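Local coordinates for putative NAD(P)H-flavin oxidoreductase (Streptococcus pyogenes serotype M1, PDB 2HAY), which binds FMN and probably uses NAD(P)H to reduce flavin or other acceptors, as a dimeric flavoenzyme of the nitroreductase family, at the interface of chains A and B. Coordinates in Å, arbitrary orientation; residue numbers count along the deposited sequence, not the author numbering. Chains: chain A/B, Putative NAD(P)H-flavin oxidoreductase.

Contacts 1 and 2 are two patches of the same two-fold interface, with the centres of their C-alpha atoms about 29 Å apart. They share no residues. In contact 1, helix 9-18 of chain A packs on helices 32-43 and 137-162 of chain B, mainly through apolar side chains; in contact 2, strand 54-59 of chain A pairs with the C-terminal strand 220-223 of chain B through backbone hydrogen bonds. The two-fold gives each patch a twin with the chains exchanged, so both ends of each chain engage the partner, as expected of the intertwined dimers of nitroreductases.

Contact 1: the interface of chains A and B. Residues chain A 9, 12-13, 16; chain B 37, 40, 44, 158.
B:Leu37 lays its CD2 methyl over a face of the A:His9 imidazole, 3.7 Å from the ring centroid and displaced toward the rim, with ring carbon CD2 at 3.4 Å: a CH-pi contact. Chain A hides 72 Å² of this leucine. Its CG stands anti to the backbone N (chi1 -173°), which carries the forked end away from helix 32-43 and splits it between two sets of neighbours. The CD2 branch, besides A:His9, meets the end of A:Ile12, whose CD1 is 3.8 Å away; the CD1 branch lies 3.7 Å from A:Gln13 OE1. A:Ile12 is also met from another direction, its CG2 branch lying 3.8 Å from the CG2 methyl of B:Thr158 on helix 137-162. This is the tightly packed part.

Toward B:Asp40 and B:Leu44 the fit is looser and more polar. The A:Gln13 chain bends at chi2 (76°) and brings OE1 to 3.6 Å from B:Asp40 OD1, a proximity of two oxygens and not a hydrogen bond, the amide NE2 being 4.0 Å from the same OD1. Amide and carboxylate planes are 78° apart. At the far end, A:Leu16 CB rests against B:Leu44 CD1 at 3.8 Å, while a water bridges the backbone carbonyl oxygens of these two leucines. The patch thus docks the N-terminal helix of one subunit on two helices of the other, contributing to dimer assembly.

Contact 2: the interface of chains A and B. Residues chain A 55-58; chain B 220-223.
B:Ser221 pairs with A:Val57 in register, and both its backbone N and its O turn to the same edge, toward strand 54-59, and bond to the residues flanking A:Val57. Its N donates to A:Phe56 O at 3.1 Å, with 149° at the hydrogen, while its O receives A:Val58 N at 2.8 Å in a straighter bond of 169°. That N-H lies in the plane of the serine carbonyl. B:Ser221 has the largest area of the patch hidden by the partner, 59 Å².

A:Val58, with 41 Å² hidden, carries the pairing onward: its own O accepts B:Val223 N at 2.8 Å. Donors and acceptors therefore alternate between the chains in the pattern of a parallel pair, and the bridges match A:Phe56 with B:Met220 (selenomethionine), A:Val57 with B:Ser221 and A:Val58 with B:Val222. The A:Val58 side chain adds a light apolar touch, its CB lying 4.0 Å from B:Val222 CG2.

A:Val57, third in hidden surface at 24 Å², sends its side chain to the same side of the paired strands as B:Ser221 and B:Val223. Its CG1, anti to the backbone N, meets B:Val223 CG2 at 3.6 Å, the two side chains crossing at a slant. The other branch, CG2, lies 3.8 Å from the serine hydroxyl oxygen OG. Chi1 of 66° sets that OG between the serine's backbone N and carbonyl carbon, where it reaches a water at 2.7 Å. The same water is 3.0 Å from NH1 of the A:Arg55 guanidinium, which thus meets the serine indirectly.

In the fold, the pairing appends the C-terminal strand of chain B to strand 54-59 of chain A, so a beta-sheet of one subunit is extended by the tail of the other.

Contact 1: the interface of chains A and B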
loop_
_atom_site.group_PDB
_atom_site.type_symbol
_atom_site.label_atom_id
_atom_site.label_comp_id
_atom_site.label_asym_id
_atom_site.label_seq_id
_atom_site.Cartn_x
_atom_site.Cartn_y
_atom_site.Cartn_z
ATOM N N HIS A 9 6.123 16.602 14.855
ATOM C CA HIS A 9 5.744 17.164 13.557
ATOM C C HIS A 9 6.906 17.417 12.626
ATOM O O HIS A 9 6.886 17.023 11.456
ATOM C CB HIS A 9 5.003 18.472 13.742
ATOM C CG HIS A 9 3.529 18.308 13.753
ATOM N ND1 HIS A 9 2.854 17.789 14.837
ATOM C CD2 HIS A 9 2.600 18.551 12.802
ATOM C CE1 HIS A 9 1.564 17.740 14.562
ATOM N NE2 HIS A 9 1.384 18.189 13.331
ATOM N N ILE A 12 8.494 14.028 11.631
ATOM C CA ILE A 12 7.733 13.388 10.556
ATOM C C ILE A 12 7.962 14.100 9.214
ATOM O O ILE A 12 8.289 13.461 8.204
ATOM C CB ILE A 12 6.214 13.221 10.897
ATOM C CG1 ILE A 12 6.044 12.329 12.125
ATOM C CG2 ILE A 12 5.440 12.587 9.712
ATOM C CD1 ILE A 12 4.617 12.253 12.648
ATOM N N GLN A 13 7.832 15.421 9.228
ATOM C CA GLN A 13 8.022 16.254 8.039
ATOM C C GLN A 13 9.422 16.070 7.449
ATOM O O GLN A 13 9.592 16.055 6.221
ATOM C CB GLN A 13 7.745 17.739 8.383
ATOM C CG GLN A 13 7.531 18.682 7.176
ATOM C CD GLN A 13 6.159 18.540 6.507
ATOM O OE1 GLN A 13 5.118 18.853 7.105
ATOM N NE2 GLN A 13 6.154 18.086 5.253
ATOM N N LEU A 16 9.439 12.753 5.627
ATOM C CA LEU A 16 8.648 12.800 4.386
ATOM C C LEU A 16 9.447 13.408 3.251
ATOM O O LEU A 16 9.342 12.977 2.098
ATOM C CB LEU A 16 7.324 13.563 4.597
ATOM C CG LEU A 16 6.308 12.850 5.495
ATOM C CD1 LEU A 16 5.155 13.754 5.924
ATOM C CD2 LEU A 16 5.810 11.576 4.798
ATOM N N LEU B 37 -0.694 17.145 8.592
ATOM C CA LEU B 37 0.487 16.288 8.517
ATOM C C LEU B 37 0.148 14.915 7.963
ATOM O O LEU B 37 0.886 14.407 7.125
ATOM C CB LEU B 37 1.176 16.159 9.872
ATOM C CG LEU B 37 2.517 15.422 9.915
ATOM C CD1 LEU B 37 3.549 16.054 8.977
ATOM C CD2 LEU B 37 3.023 15.468 11.357
ATOM N N ASP B 40 -0.403 15.302 4.292
ATOM C CA ASP B 40 0.924 15.520 3.696
ATOM C C ASP B 40 1.658 14.196 3.495
ATOM O O ASP B 40 2.353 14.041 2.504
ATOM C CB ASP B 40 1.754 16.423 4.580
ATOM C CG ASP B 40 1.593 17.904 4.228
ATOM O OD1 ASP B 40 2.255 18.720 4.890
ATOM O OD2 ASP B 40 0.822 18.259 3.301
ATOM N N LEU B 44 2.783 13.185 -0.253
ATOM C CA LEU B 44 4.236 13.008 -0.455
ATOM C C LEU B 44 4.682 11.573 -0.679
ATOM O O LEU B 44 5.869 11.334 -0.951
ATOM C CB LEU B 44 5.008 13.574 0.734
ATOM C CG LEU B 44 4.962 15.110 0.732
ATOM C CD1 LEU B 44 5.644 15.739 1.920
ATOM C CD2 LEU B 44 5.557 15.605 -0.559
ATOM N N THR B 158 1.998 7.788 10.306
ATOM C CA THR B 158 1.966 9.177 10.754
ATOM C C THR B 158 0.938 9.363 11.878
ATOM O O THR B 158 1.293 9.860 12.922
ATOM C CB THR B 158 1.686 10.121 9.566
ATOM O OG1 THR B 158 2.688 9.896 8.569
ATOM C CG2 THR B 158 1.733 11.605 10.000
HETATM O O HOH W 1 7.851 10.898 0.953
#

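Contact 2: the interface of chains A and B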
loop_
_atom_site.group_PDB
_atom_site.type_symbol
_atom_site.label_atom_id
_atom_site.label_comp_id
_atom_site.label_asym_id
_atom_site.label_seq_id
_atom_site.Cartn_x
_atom_site.Cartn_y
_atom_site.Cartn_z
ATOM N N ARG A 55 4.367 -12.310 2.056
ATOM C CA ARG A 55 5.637 -12.718 2.626
ATOM C C ARG A 55 6.638 -11.659 2.208
ATOM O O ARG A 55 6.483 -11.027 1.170
ATOM C CB ARG A 55 6.095 -14.111 2.134
ATOM C CG ARG A 55 5.212 -15.289 2.508
ATOM C CD ARG A 55 5.949 -16.629 2.420
ATOM N NE ARG A 55 6.253 -17.047 1.048
ATOM C CZ ARG A 55 7.485 -17.216 0.556
ATOM N NH1 ARG A 55 8.558 -16.981 1.316
ATOM N NH2 ARG A 55 7.651 -17.624 -0.712
ATOM N N PHE A 56 7.672 -11.489 3.018
ATOM C CA PHE A 56 8.682 -10.478 2.751
ATOM C C PHE A 56 9.999 -11.208 2.818
ATOM O O PHE A 56 10.329 -11.820 3.837
ATOM C CB PHE A 56 8.571 -9.331 3.763
ATOM C CG PHE A 56 7.156 -8.816 3.896
ATOM C CD1 PHE A 56 6.345 -9.244 4.931
ATOM C CD2 PHE A 56 6.612 -7.960 2.917
ATOM C CE1 PHE A 56 5.046 -8.791 5.040
ATOM C CE2 PHE A 56 5.297 -7.519 2.994
ATOM C CZ PHE A 56 4.512 -7.920 4.052
ATOM N N VAL A 57 10.711 -11.195 1.695
ATOM C CA VAL A 57 11.888 -12.031 1.534
ATOM C C VAL A 57 13.078 -11.143 1.306
ATOM O O VAL A 57 13.080 -10.328 0.387
ATOM C CB VAL A 57 11.738 -12.971 0.324
ATOM C CG1 VAL A 57 13.026 -13.826 0.138
ATOM C CG2 VAL A 57 10.495 -13.836 0.473
ATOM N N VAL A 58 14.078 -11.286 2.156
ATOM C CA VAL A 58 15.343 -10.607 1.975
ATOM C C VAL A 58 16.184 -11.417 0.982
ATOM O O VAL A 58 16.554 -12.566 1.251
ATOM C CB VAL A 58 16.057 -10.431 3.352
ATOM C CG1 VAL A 58 17.375 -9.697 3.215
ATOM C CG2 VAL A 58 15.138 -9.704 4.299
HETATM N N MSE B 220 8.317 -13.551 7.109
HETATM C CA MSE B 220 9.643 -13.027 6.728
HETATM C C MSE B 220 10.740 -14.105 6.663
HETATM O O MSE B 220 10.753 -15.019 7.469
HETATM C CB MSE B 220 10.070 -11.867 7.655
HETATM C CG MSE B 220 10.188 -12.211 9.126
HETATM SE SE MSE B 220 11.044 -10.814 10.203
HETATM C CE MSE B 220 9.530 -9.683 10.621
ATOM N N SER B 221 11.646 -13.984 5.692
ATOM C CA SER B 221 12.720 -14.943 5.485
ATOM C C SER B 221 13.882 -14.319 4.717
ATOM O O SER B 221 13.764 -13.221 4.174
ATOM C CB SER B 221 12.224 -16.187 4.740
ATOM O OG SER B 221 11.827 -15.863 3.421
ATOM N N VAL B 222 15.003 -15.034 4.697
ATOM C CA VAL B 222 16.208 -14.600 4.013
ATOM C C VAL B 222 16.596 -15.679 3.010
ATOM O O VAL B 222 16.672 -16.854 3.365
ATOM C CB VAL B 222 17.383 -14.349 5.018
ATOM C CG1 VAL B 222 18.648 -13.963 4.298
ATOM C CG2 VAL B 222 17.003 -13.267 6.015
ATOM N N VAL B 223 16.812 -15.272 1.762
ATOM C CA VAL B 223 17.419 -16.128 0.756
ATOM C C VAL B 223 18.915 -15.783 0.670
ATOM O O VAL B 223 19.299 -14.729 0.150
ATOM C CB VAL B 223 16.689 -16.056 -0.633
ATOM C CG1 VAL B 223 17.400 -16.945 -1.680
ATOM C CG2 VAL B 223 15.272 -16.533 -0.502
HETATM O O HOH W 2 9.190 -15.314 3.697
#